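Local coordinates for uric acid degradation bifunctional protein TTL (Arabidopsis thaliana, PDB 2Q37), which catalyses the last two steps of urate degradation, hydrolysing 5-hydroxyisourate and decarboxylating OHCU to (S)-allantoin, the decarboxylation being the task of the N-terminal domain, present in this chain, at residues Ser36-Gln42 / Ile61-Val66; Ala54-Arg59 / Glu171-Ala175; Leu122-Phe127 / Arg150-Pro155; Ile132-Arg138 / Glu165-Ile169. One frame throughout, in Å; residues are numbered along the deposited sequence.

Contact 1 of 4, residues Ser36-Gln42 / Ile61-Val66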
# COMPACT_ATOMS: atom_id res chain seq x y z
N SER A 36 -9.80 2.69 -10.54
CA SER A 36 -10.06 1.56 -9.65
C SER A 36 -11.31 0.79 -10.08
O SER A 36 -12.42 1.34 -10.08
CB SER A 36 -10.22 2.03 -8.20
OG SER A 36 -10.58 0.95 -7.35
N SER A 37 -11.11 -0.47 -10.45
CA SER A 37 -12.20 -1.33 -10.87
C SER A 37 -13.19 -1.51 -9.72
O SER A 37 -14.40 -1.42 -9.91
CB SER A 37 -11.66 -2.70 -11.29
OG SER A 37 -10.71 -2.56 -12.34
N GLU A 38 -12.64 -1.74 -8.53
CA GLU A 38 -13.43 -1.94 -7.32
C GLU A 38 -14.27 -0.71 -6.98
O GLU A 38 -15.45 -0.82 -6.66
CB GLU A 38 -12.51 -2.29 -6.15
CG GLU A 38 -13.26 -2.75 -4.91
CD GLU A 38 -14.32 -3.79 -5.23
OE1 GLU A 38 -14.02 -4.75 -5.97
OE2 GLU A 38 -15.47 -3.63 -4.75
N PHE A 39 -13.66 0.47 -7.04
CA PHE A 39 -14.37 1.71 -6.75
C PHE A 39 -15.50 1.89 -7.76
O PHE A 39 -16.63 2.27 -7.39
CB PHE A 39 -13.39 2.90 -6.80
CG PHE A 39 -14.07 4.24 -6.79
CD1 PHE A 39 -14.55 4.80 -7.98
CD2 PHE A 39 -14.29 4.92 -5.60
CE1 PHE A 39 -15.23 6.02 -7.99
CE2 PHE A 39 -14.97 6.15 -5.59
CZ PHE A 39 -15.44 6.70 -6.79
N ALA A 40 -15.21 1.63 -9.03
CA ALA A 40 -16.21 1.75 -10.09
C ALA A 40 -17.35 0.79 -9.78
O ALA A 40 -18.52 1.17 -9.81
CB ALA A 40 -15.59 1.43 -11.45
N LYS A 41 -16.99 -0.46 -9.49
CA LYS A 41 -17.97 -1.49 -9.18
C LYS A 41 -18.89 -1.09 -8.02
O LYS A 41 -20.12 -1.07 -8.17
CB LYS A 41 -17.24 -2.79 -8.82
CG LYS A 41 -18.16 -3.99 -8.62
CD LYS A 41 -17.39 -5.24 -8.17
CE LYS A 41 -16.20 -5.57 -9.09
NZ LYS A 41 -16.58 -5.74 -10.53
N GLN A 42 -18.31 -0.77 -6.88
CA GLN A 42 -19.08 -0.39 -5.71
C GLN A 42 -19.95 0.83 -5.94
O GLN A 42 -20.99 1.00 -5.31
CB GLN A 42 -18.16 -0.15 -4.51
CG GLN A 42 -17.52 -1.43 -3.98
CD GLN A 42 -16.71 -1.20 -2.72
OE1 GLN A 42 -17.21 -0.61 -1.76
NE2 GLN A 42 -15.46 -1.66 -2.72
N ILE A 61 -16.13 5.29 0.28
CA ILE A 61 -15.75 4.05 -0.36
C ILE A 61 -14.24 4.06 -0.65
O ILE A 61 -13.53 3.08 -0.39
CB ILE A 61 -16.52 3.88 -1.67
CG1 ILE A 61 -17.99 3.65 -1.36
CG2 ILE A 61 -15.92 2.73 -2.49
CD1 ILE A 61 -18.88 3.62 -2.60
N TRP A 62 -13.76 5.17 -1.18
CA TRP A 62 -12.36 5.31 -1.53
C TRP A 62 -11.42 5.21 -0.33
O TRP A 62 -10.43 4.48 -0.37
CB TRP A 62 -12.14 6.64 -2.27
CG TRP A 62 -10.74 6.90 -2.62
CD1 TRP A 62 -9.90 7.80 -2.03
CD2 TRP A 62 -9.97 6.24 -3.63
NE1 TRP A 62 -8.65 7.73 -2.60
CE2 TRP A 62 -8.67 6.78 -3.59
CE3 TRP A 62 -10.25 5.24 -4.57
CZ2 TRP A 62 -7.64 6.35 -4.44
CZ3 TRP A 62 -9.24 4.81 -5.43
CH2 TRP A 62 -7.95 5.37 -5.36
N PHE A 63 -11.74 5.93 0.74
CA PHE A 63 -10.92 5.93 1.94
C PHE A 63 -11.15 4.78 2.93
O PHE A 63 -10.27 4.48 3.73
CB PHE A 63 -11.08 7.26 2.68
CG PHE A 63 -10.41 8.41 2.00
CD1 PHE A 63 -9.04 8.42 1.80
CD2 PHE A 63 -11.17 9.50 1.54
CE1 PHE A 63 -8.41 9.48 1.15
CE2 PHE A 63 -10.55 10.57 0.87
CZ PHE A 63 -9.17 10.57 0.68
N ASN A 64 -12.31 4.12 2.88
CA ASN A 64 -12.54 3.05 3.84
C ASN A 64 -12.96 1.69 3.28
O ASN A 64 -13.04 0.73 4.04
CB ASN A 64 -13.58 3.50 4.86
CG ASN A 64 -13.34 4.89 5.37
OD1 ASN A 64 -12.25 5.21 5.85
ND2 ASN A 64 -14.34 5.74 5.27
N GLN A 65 -13.23 1.59 1.98
CA GLN A 65 -13.66 0.31 1.43
C GLN A 65 -12.72 -0.36 0.44
O GLN A 65 -12.50 -1.57 0.49
CB GLN A 65 -15.05 0.43 0.82
CG GLN A 65 -16.13 0.77 1.82
CD GLN A 65 -15.95 0.02 3.14
OE1 GLN A 65 -15.88 -1.22 3.17
NE2 GLN A 65 -15.88 0.77 4.24
N VAL A 66 -12.17 0.41 -0.49
CA VAL A 66 -11.27 -0.18 -1.45
C VAL A 66 -9.92 -0.41 -0.76
O VAL A 66 -9.51 0.37 0.11
CB VAL A 66 -11.13 0.75 -2.66
CG1 VAL A 66 -12.51 0.91 -3.34
CG2 VAL A 66 -10.58 2.10 -2.22
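Phe39, on the short helix 37-44, sets its ring beside Ile61 and Trp62 near the end of helix 51-64, and here Phe39 and Trp62 are buried in apolar packing. Its CD2 lies 4.1 Å from Ile61 CG2 and 4.2 Å from Trp62 CE3, both reached obliquely, while the side chains cross at about a right angle. Lower on the same residue, CB rests 4.1 Å from Val66 CG1. Trp62 receives a second neighbour at its edge, where Ser36 CB comes within 4.0 Å of CZ3; the indole is held from other directions by a hydrogen bond from NE1 to the carbonyl of Ala163 and a stack with Trp71. Ser36 is also the N-cap of its helix: with OG anti to its own N (chi1 175°), the hydroxyl accepts from Phe39 N over 3.1 Å in a nearly straight bond (163°).

The partly exposed side is built differently. Gln42 reaches out as an extended chain, and its OE1 touches only carbon across the contact, 3.5 Å from Gln65 CB and a little farther from Ile61 CG2. Its NE2 donates a hydrogen bond of 2.8 Å to the anti lone pair of Glu38 OE2. No hydrogen bond joins the two segments. The helices therefore adhere by van der Waals contact, while Ser36 OG and the Glu38-Gln42 bond serve helix 37-44, within the region required for BRI1 binding.

Contact 2 of 4, residues Ala54-Arg59 / Glu171-Ala175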
# COMPACT_ATOMS: atom_id res chain seq x y z
N ALA A 54 -23.26 11.95 -3.85
CA ALA A 54 -22.41 11.09 -4.65
C ALA A 54 -20.96 11.33 -4.26
O ALA A 54 -20.17 10.39 -4.20
CB ALA A 54 -22.62 11.38 -6.12
N ILE A 55 -20.61 12.59 -4.01
CA ILE A 55 -19.25 12.95 -3.62
C ILE A 55 -18.89 12.25 -2.30
O ILE A 55 -17.89 11.53 -2.22
CB ILE A 55 -19.10 14.48 -3.42
CG1 ILE A 55 -19.51 15.22 -4.70
CG2 ILE A 55 -17.65 14.84 -3.06
CD1 ILE A 55 -18.43 15.28 -5.79
N TYR A 56 -19.74 12.45 -1.29
CA TYR A 56 -19.54 11.86 0.04
C TYR A 56 -19.49 10.33 0.04
O TYR A 56 -18.74 9.72 0.81
CB TYR A 56 -20.65 12.32 0.99
CG TYR A 56 -20.80 13.81 1.10
CD1 TYR A 56 -19.72 14.66 0.88
CD2 TYR A 56 -22.03 14.38 1.44
CE1 TYR A 56 -19.85 16.04 0.99
CE2 TYR A 56 -22.18 15.76 1.56
CZ TYR A 56 -21.09 16.58 1.33
OH TYR A 56 -21.22 17.94 1.42
N THR A 57 -20.30 9.71 -0.80
CA THR A 57 -20.32 8.26 -0.88
C THR A 57 -19.07 7.76 -1.59
O THR A 57 -18.62 6.63 -1.40
CB THR A 57 -21.57 7.79 -1.63
OG1 THR A 57 -22.73 8.23 -0.92
CG2 THR A 57 -21.60 6.28 -1.78
N ALA A 58 -18.50 8.63 -2.42
CA ALA A 58 -17.31 8.26 -3.17
C ALA A 58 -16.12 8.29 -2.22
O ALA A 58 -15.31 7.37 -2.19
CB ALA A 58 -17.11 9.23 -4.32
N ARG A 59 -16.02 9.36 -1.44
CA ARG A 59 -14.92 9.48 -0.51
C ARG A 59 -14.90 8.36 0.53
O ARG A 59 -13.83 7.86 0.87
CB ARG A 59 -14.98 10.82 0.21
CG ARG A 59 -14.76 12.01 -0.67
CD ARG A 59 -14.79 13.24 0.19
NE ARG A 59 -14.58 14.47 -0.55
CZ ARG A 59 -15.22 15.60 -0.29
NH1 ARG A 59 -16.12 15.65 0.68
NH2 ARG A 59 -14.97 16.69 -0.99
N GLU A 171 -13.07 13.80 -7.64
CA GLU A 171 -14.12 14.76 -7.29
C GLU A 171 -14.31 15.78 -8.39
O GLU A 171 -15.42 16.20 -8.70
CB GLU A 171 -13.75 15.55 -6.04
CG GLU A 171 -14.04 14.89 -4.73
CD GLU A 171 -13.62 15.78 -3.58
OE1 GLU A 171 -14.11 16.94 -3.55
OE2 GLU A 171 -12.80 15.34 -2.73
N LEU A 172 -13.18 16.19 -8.96
CA LEU A 172 -13.11 17.17 -10.03
C LEU A 172 -13.86 16.66 -11.26
O LEU A 172 -14.59 17.41 -11.91
CB LEU A 172 -11.64 17.41 -10.37
CG LEU A 172 -11.21 18.83 -10.71
CD1 LEU A 172 -11.54 19.14 -12.16
CD2 LEU A 172 -11.88 19.82 -9.75
N ARG A 173 -13.66 15.38 -11.56
CA ARG A 173 -14.29 14.76 -12.71
C ARG A 173 -15.75 14.42 -12.48
O ARG A 173 -16.51 14.32 -13.43
CB ARG A 173 -13.52 13.51 -13.12
CG ARG A 173 -12.13 13.81 -13.60
CD ARG A 173 -11.37 12.57 -13.97
NE ARG A 173 -10.03 12.93 -14.40
CZ ARG A 173 -9.13 12.07 -14.87
NH1 ARG A 173 -9.43 10.78 -14.98
NH2 ARG A 173 -7.94 12.51 -15.27
N MSE A 174 -16.14 14.23 -11.22
CA MSE A 174 -17.52 13.90 -10.93
C MSE A 174 -18.38 15.15 -11.08
O MSE A 174 -19.54 15.07 -11.48
CB MSE A 174 -17.66 13.35 -9.50
CG MSE A 174 -16.90 12.06 -9.25
SE MSE A 174 -17.46 11.13 -7.63
CE MSE A 174 -17.09 12.50 -6.34
N ALA A 175 -17.80 16.29 -10.76
CA ALA A 175 -18.52 17.54 -10.88
C ALA A 175 -18.81 17.75 -12.36
O ALA A 175 -19.89 18.24 -12.73
CB ALA A 175 -17.68 18.68 -10.33
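A near-antiparallel helix pair in the all-helical OHCU decarboxylase domain is fastened here by Arg59 of helix 51-64 and Glu171 of helix 155-178, with Ile55, Ala58 and Met174 packed alongside. The axes of the two short segments approach to 10.7 Å at 151°, a spacing wide enough for side chains of both helices to lie between them. Arg59 stretches out fully from CG to NE and offers one edge of its guanidinium: NE donates to Glu171 OE2 over 2.9 Å, and NH2 makes a weak bond to Glu171 OE1 at 2.7 Å. This is a two-point salt bridge, but not the coplanar kind. The planes stand 74° apart, and NE meets OE2 from above the carboxylate, although that oxygen lies in the guanidinium plane.

Ile55 joins the polar and apolar halves. Its CG2 sits over the centre of one guanidinium face, 3.7 Å above the plane, and is 4.0 Å from Glu171 CG. Deeper in lies Met174, a selenomethionine in this crystal, whose SE is 3.8 Å from Ala58 CB. Met167, two turns earlier on the same helix, touches Ala58, Arg59 and Met174 and continues this apolar layer. On another side of helix 155-178, Arg173 pairs with Glu100 and touches the bound allantoin. With the planes so steeply turned and one of its two bonds weak, the salt bridge probably owes more to attraction of charge than to directional bonding, while methyl groups and selenium fill the buried side.

Contact 3 of 4, residues Leu122-Phe127 / Arg150-Pro155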
# COMPACT_ATOMS: atom_id res chain seq x y z
N LEU A 122 12.69 8.45 -11.31
CA LEU A 122 13.27 8.31 -9.97
C LEU A 122 12.21 8.01 -8.92
O LEU A 122 12.42 7.19 -8.04
CB LEU A 122 13.99 9.58 -9.53
CG LEU A 122 15.08 10.20 -10.41
CD1 LEU A 122 15.77 11.28 -9.59
CD2 LEU A 122 16.09 9.14 -10.87
N TYR A 123 11.07 8.69 -9.02
CA TYR A 123 9.98 8.52 -8.07
C TYR A 123 9.34 7.14 -8.15
O TYR A 123 9.02 6.53 -7.13
CB TYR A 123 8.95 9.64 -8.30
CG TYR A 123 7.77 9.66 -7.37
CD1 TYR A 123 6.74 8.72 -7.49
CD2 TYR A 123 7.65 10.64 -6.39
CE1 TYR A 123 5.62 8.75 -6.65
CE2 TYR A 123 6.53 10.68 -5.54
CZ TYR A 123 5.53 9.73 -5.68
OH TYR A 123 4.45 9.75 -4.85
N LYS A 124 9.17 6.63 -9.37
CA LYS A 124 8.56 5.33 -9.59
C LYS A 124 9.44 4.25 -9.00
O LYS A 124 8.96 3.27 -8.43
CB LYS A 124 8.36 5.09 -11.08
CG LYS A 124 7.16 4.23 -11.42
CD LYS A 124 7.39 2.78 -11.07
CE LYS A 124 6.22 1.93 -11.55
NZ LYS A 124 5.80 2.29 -12.94
N LYS A 125 10.75 4.42 -9.16
CA LYS A 125 11.70 3.46 -8.64
C LYS A 125 11.57 3.43 -7.11
O LYS A 125 11.44 2.36 -6.51
CB LYS A 125 13.14 3.86 -9.03
CG LYS A 125 14.20 2.90 -8.45
CD LYS A 125 15.66 3.33 -8.73
CE LYS A 125 16.64 2.27 -8.17
NZ LYS A 125 18.11 2.58 -8.31
N LYS A 126 11.59 4.61 -6.49
CA LYS A 126 11.50 4.68 -5.05
C LYS A 126 10.16 4.25 -4.45
O LYS A 126 10.13 3.42 -3.55
CB LYS A 126 11.84 6.09 -4.57
CG LYS A 126 11.87 6.27 -3.03
CD LYS A 126 12.53 7.62 -2.69
CE LYS A 126 12.67 7.88 -1.19
NZ LYS A 126 11.40 8.29 -0.53
N PHE A 127 9.05 4.78 -4.95
CA PHE A 127 7.75 4.47 -4.36
C PHE A 127 6.94 3.31 -4.91
O PHE A 127 6.05 2.79 -4.23
CB PHE A 127 6.91 5.75 -4.31
CG PHE A 127 7.50 6.81 -3.43
CD1 PHE A 127 7.38 6.73 -2.04
CD2 PHE A 127 8.23 7.87 -3.97
CE1 PHE A 127 7.99 7.69 -1.20
CE2 PHE A 127 8.84 8.83 -3.14
CZ PHE A 127 8.72 8.74 -1.75
N ARG A 150 8.03 15.87 -2.36
CA ARG A 150 7.45 14.59 -1.94
C ARG A 150 8.37 13.39 -2.02
O ARG A 150 8.14 12.38 -1.36
CB ARG A 150 6.17 14.33 -2.73
CG ARG A 150 5.01 15.20 -2.27
CD ARG A 150 3.83 15.16 -3.22
NE ARG A 150 3.40 13.79 -3.49
CZ ARG A 150 2.33 13.48 -4.19
NH1 ARG A 150 1.57 14.45 -4.70
NH2 ARG A 150 2.03 12.21 -4.41
N TYR A 151 9.43 13.50 -2.82
CA TYR A 151 10.37 12.42 -2.98
C TYR A 151 11.02 12.01 -1.63
O TYR A 151 11.42 10.85 -1.44
CB TYR A 151 11.46 12.84 -3.97
CG TYR A 151 12.36 11.69 -4.38
CD1 TYR A 151 11.91 10.70 -5.25
CD2 TYR A 151 13.66 11.59 -3.89
CE1 TYR A 151 12.73 9.65 -5.61
CE2 TYR A 151 14.48 10.54 -4.24
CZ TYR A 151 14.01 9.57 -5.10
OH TYR A 151 14.82 8.52 -5.45
N GLU A 152 11.10 12.95 -0.71
CA GLU A 152 11.70 12.72 0.60
C GLU A 152 10.75 12.15 1.66
O GLU A 152 11.11 12.09 2.84
CB GLU A 152 12.31 14.02 1.14
CG GLU A 152 13.83 14.06 1.15
CD GLU A 152 14.42 14.02 -0.24
OE1 GLU A 152 13.96 14.80 -1.10
OE2 GLU A 152 15.35 13.20 -0.47
N ASN A 153 9.55 11.75 1.26
CA ASN A 153 8.59 11.20 2.21
C ASN A 153 8.80 9.70 2.32
O ASN A 153 9.42 9.08 1.46
CB ASN A 153 7.16 11.47 1.71
CG ASN A 153 6.75 12.92 1.85
OD1 ASN A 153 5.89 13.41 1.12
ND2 ASN A 153 7.35 13.62 2.80
N ARG A 154 8.28 9.10 3.40
CA ARG A 154 8.37 7.66 3.58
C ARG A 154 7.38 7.06 2.58
O ARG A 154 6.31 7.62 2.35
CB ARG A 154 7.91 7.25 4.99
CG ARG A 154 8.62 7.86 6.20
CD ARG A 154 7.90 7.40 7.48
NE ARG A 154 7.72 5.94 7.49
CZ ARG A 154 6.71 5.29 8.07
NH1 ARG A 154 5.75 5.96 8.71
NH2 ARG A 154 6.64 3.97 7.99
N PRO A 155 7.70 5.90 1.98
CA PRO A 155 6.76 5.31 1.02
C PRO A 155 5.31 5.20 1.54
O PRO A 155 4.36 5.42 0.77
CB PRO A 155 7.37 3.94 0.75
CG PRO A 155 8.84 4.24 0.78
CD PRO A 155 8.95 5.12 2.02
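The connection between helices 140-150 and 155-178, a type I turn from Arg150 to Asn153, docks on the last turns of helix 110-127 by way of Lys126, Phe127 and Tyr151. Lys126 runs over one face of the Tyr151 ring, its CD 3.7 Å from the ring centroid and 23° off the normal, a CH-pi contact. Extended as far as CE, the chain then bends (chi4 -77°) and brings NZ down on Tyr151 O, a hydrogen bond of 2.7 Å; Asn153 O lies 2.9 Å from the same NZ. Leu122 O approaches the edge of the tyrosine at CE1 (3.5 Å).

Phe127 turns its edge to the turn. CZ comes to 3.4 Å from Tyr151 O, while CD1 lies 3.4 Å from Pro155 CA, the side chains of Phe127 and Pro155 crossing at about a right angle. Tyr123 and Arg150 meet obliquely, and both bind Glu158 on the following helix. Arg154, the N-cap residue of helix 155-178, donates to Phe63 O of the second subunit. With Lys126 CD across the tyrosine face and the Phe127 edge against Pro155, a tight turn linking consecutive helices packs on a third of the all-alpha OHCU decarboxylase fold, beside the dimer interface.

Contact 4 of 4, residues Ile132-Arg138 / Glu165-Ile169. With 3AL (1-[(4S)-2,5-dioxoimidazolidin-4-yl]urea), chain B.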
# COMPACT_ATOMS: atom_id res chain seq x y z
N ILE A 132 1.46 11.06 -8.31
CA ILE A 132 0.05 11.46 -8.46
C ILE A 132 -0.23 12.80 -7.78
O ILE A 132 0.08 12.99 -6.61
CB ILE A 132 -0.90 10.42 -7.84
CG1 ILE A 132 -0.62 9.03 -8.43
CG2 ILE A 132 -2.37 10.81 -8.10
CD1 ILE A 132 -0.90 8.93 -9.94
N ILE A 133 -0.81 13.72 -8.52
CA ILE A 133 -1.13 15.03 -7.99
C ILE A 133 -2.24 15.58 -8.86
O ILE A 133 -2.23 15.39 -10.08
CB ILE A 133 0.08 15.99 -8.09
CG1 ILE A 133 -0.15 17.24 -7.23
CG2 ILE A 133 0.27 16.44 -9.54
CD1 ILE A 133 0.99 18.32 -7.33
N CYS A 134 -3.21 16.23 -8.24
CA CYS A 134 -4.30 16.84 -8.98
C CYS A 134 -3.66 18.07 -9.63
O CYS A 134 -3.20 18.97 -8.95
CB CYS A 134 -5.42 17.25 -8.02
SG CYS A 134 -6.91 17.96 -8.80
N ALA A 135 -3.59 18.06 -10.96
CA ALA A 135 -3.02 19.18 -11.73
C ALA A 135 -4.21 20.07 -12.10
O ALA A 135 -5.35 19.59 -12.09
CB ALA A 135 -2.36 18.65 -12.98
N SER A 136 -3.99 21.33 -12.41
CA SER A 136 -5.16 22.14 -12.76
C SER A 136 -4.84 23.57 -13.10
O SER A 136 -5.02 24.02 -14.23
CB SER A 136 -6.19 22.12 -11.64
OG SER A 136 -7.38 21.52 -12.11
N GLY A 137 -4.42 24.31 -12.09
CA GLY A 137 -4.03 25.67 -12.32
C GLY A 137 -2.55 25.53 -12.06
O GLY A 137 -1.82 26.51 -11.90
N ARG A 138 -2.10 24.29 -12.01
CA ARG A 138 -0.71 24.04 -11.72
C ARG A 138 0.14 24.01 -12.98
O ARG A 138 -0.30 23.65 -14.07
CB ARG A 138 -0.57 22.72 -10.96
CG ARG A 138 -1.65 22.53 -9.90
CD ARG A 138 -1.14 22.73 -8.48
NE ARG A 138 -1.49 21.58 -7.64
CZ ARG A 138 -2.72 21.29 -7.21
NH1 ARG A 138 -3.75 22.09 -7.53
NH2 ARG A 138 -2.93 20.17 -6.51
N GLU A 165 -4.70 12.91 -3.45
CA GLU A 165 -4.61 13.61 -4.72
C GLU A 165 -5.57 12.93 -5.73
O GLU A 165 -6.29 13.60 -6.48
CB GLU A 165 -3.18 13.56 -5.23
CG GLU A 165 -2.25 14.45 -4.46
CD GLU A 165 -2.75 15.87 -4.41
OE1 GLU A 165 -3.00 16.44 -5.49
OE2 GLU A 165 -2.90 16.43 -3.30
N GLN A 166 -5.57 11.60 -5.74
CA GLN A 166 -6.43 10.82 -6.62
C GLN A 166 -7.89 11.13 -6.35
O GLN A 166 -8.69 11.25 -7.27
CB GLN A 166 -6.14 9.33 -6.40
CG GLN A 166 -7.16 8.36 -6.92
CD GLN A 166 -7.23 8.35 -8.43
OE1 GLN A 166 -6.21 8.31 -9.11
NE2 GLN A 166 -8.45 8.38 -8.95
N MSE A 167 -8.24 11.27 -5.08
CA MSE A 167 -9.62 11.54 -4.73
C MSE A 167 -10.00 12.93 -5.20
O MSE A 167 -11.13 13.14 -5.64
CB MSE A 167 -9.82 11.44 -3.22
CG MSE A 167 -11.27 11.56 -2.80
SE MSE A 167 -12.42 10.15 -3.51
CE MSE A 167 -13.60 11.24 -4.66
N LYS A 168 -9.09 13.89 -5.09
CA LYS A 168 -9.40 15.23 -5.56
C LYS A 168 -9.68 15.21 -7.07
O LYS A 168 -10.62 15.86 -7.54
CB LYS A 168 -8.26 16.20 -5.26
CG LYS A 168 -8.05 16.50 -3.77
CD LYS A 168 -7.13 17.71 -3.60
CE LYS A 168 -5.95 17.39 -2.71
NZ LYS A 168 -5.01 18.55 -2.61
N ILE A 169 -8.88 14.47 -7.83
CA ILE A 169 -9.03 14.36 -9.27
C ILE A 169 -10.40 13.79 -9.60
O ILE A 169 -11.09 14.25 -10.51
CB ILE A 169 -7.97 13.41 -9.86
CG1 ILE A 169 -6.58 14.06 -9.77
CG2 ILE A 169 -8.34 13.07 -11.31
CD1 ILE A 169 -5.43 13.12 -10.05
C4 3AL B . -3.11 12.81 -13.07
C5 3AL B . -4.00 12.89 -14.21
O5 3AL B . -4.22 12.19 -15.17
N7 3AL B . -4.76 14.07 -14.14
C8 3AL B . -4.34 14.72 -12.98
O8 3AL B . -4.81 15.79 -12.62
N9 3AL B . -3.34 14.00 -12.33
N3 3AL B . -1.73 12.57 -13.49
C2 3AL B . -0.73 12.45 -12.41
N1 3AL B . 0.40 12.23 -12.76
O2 3AL B . -1.13 12.56 -11.15
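Glu165 reaches from helix 155-178 to the backbone of Cys134, whose N-H points almost straight at OE1 (2.8 Å, 175°) and uses the anti lone pair of that oxygen. A bend at chi2 (-54°) brings the carboxylate round to this amide, with OE1 beside Ile133 CG1. The other oxygen, OE2, is met on its syn side by Lys168 NZ at 3.1 Å, a salt bridge within the helix. Arg138 NH2 adds a long ionic contact of 3.9 Å to OE1, so two positive groups gather at one side of the carboxylate, Lys168 at OE2 and, more distantly, Arg138 at OE1, which would probably favour its charged form.

The extended run 132-135 forms one wall of the allantoin pocket, and its peptide groups serve the ligand and the helix by turns. Ile133 N donates to O2 of the urea and Ile133 O accepts from N9, each over 2.9 Å. The intervening N-H, that of Cys134, goes to Glu165, and Ala135 N then donates to ligand O8 at 3.1 Å. The allantoin is thus gripped by three backbone bonds from residues two apart, and is further bonded to Glu100, Phe131 O and Pro79 O. Ile132 O is satisfied by Arg150 NH1. Apolar contacts back the wall: Cys134 CB lies 3.8 Å from Ile169 CG1, and Ile169 CD1 extends to the ligand. Gln166, touching Ile132, directs its OE1 outside this pair of segments, to NE2 of His78, the proton donor of the decarboxylation.

How the contacts relate
Contact 4 forms one wall of the allantoin pocket, with contacts 1 and 2 packed against it. Contacts 1 and 2 share helix 51-64, with Phe39 CE2 3.6 Å from Ala58 O, and each meets contact 4: Trp62 CB lies 3.7 Å from Met167 SE, and Arg59 CA is 4.0 Å from Met167 SE. Trp62 of contact 1 and Glu171 of contact 2 stay about 11 Å from the ligand, whereas Arg173 of contact 2 touches it. Contact 3, its centre about 28 Å from that of contact 2, brings the Arg150 side chain to about 7 Å from the ligand. Contacts 1 and 3 do not meet within the chain, yet both touch the second subunit.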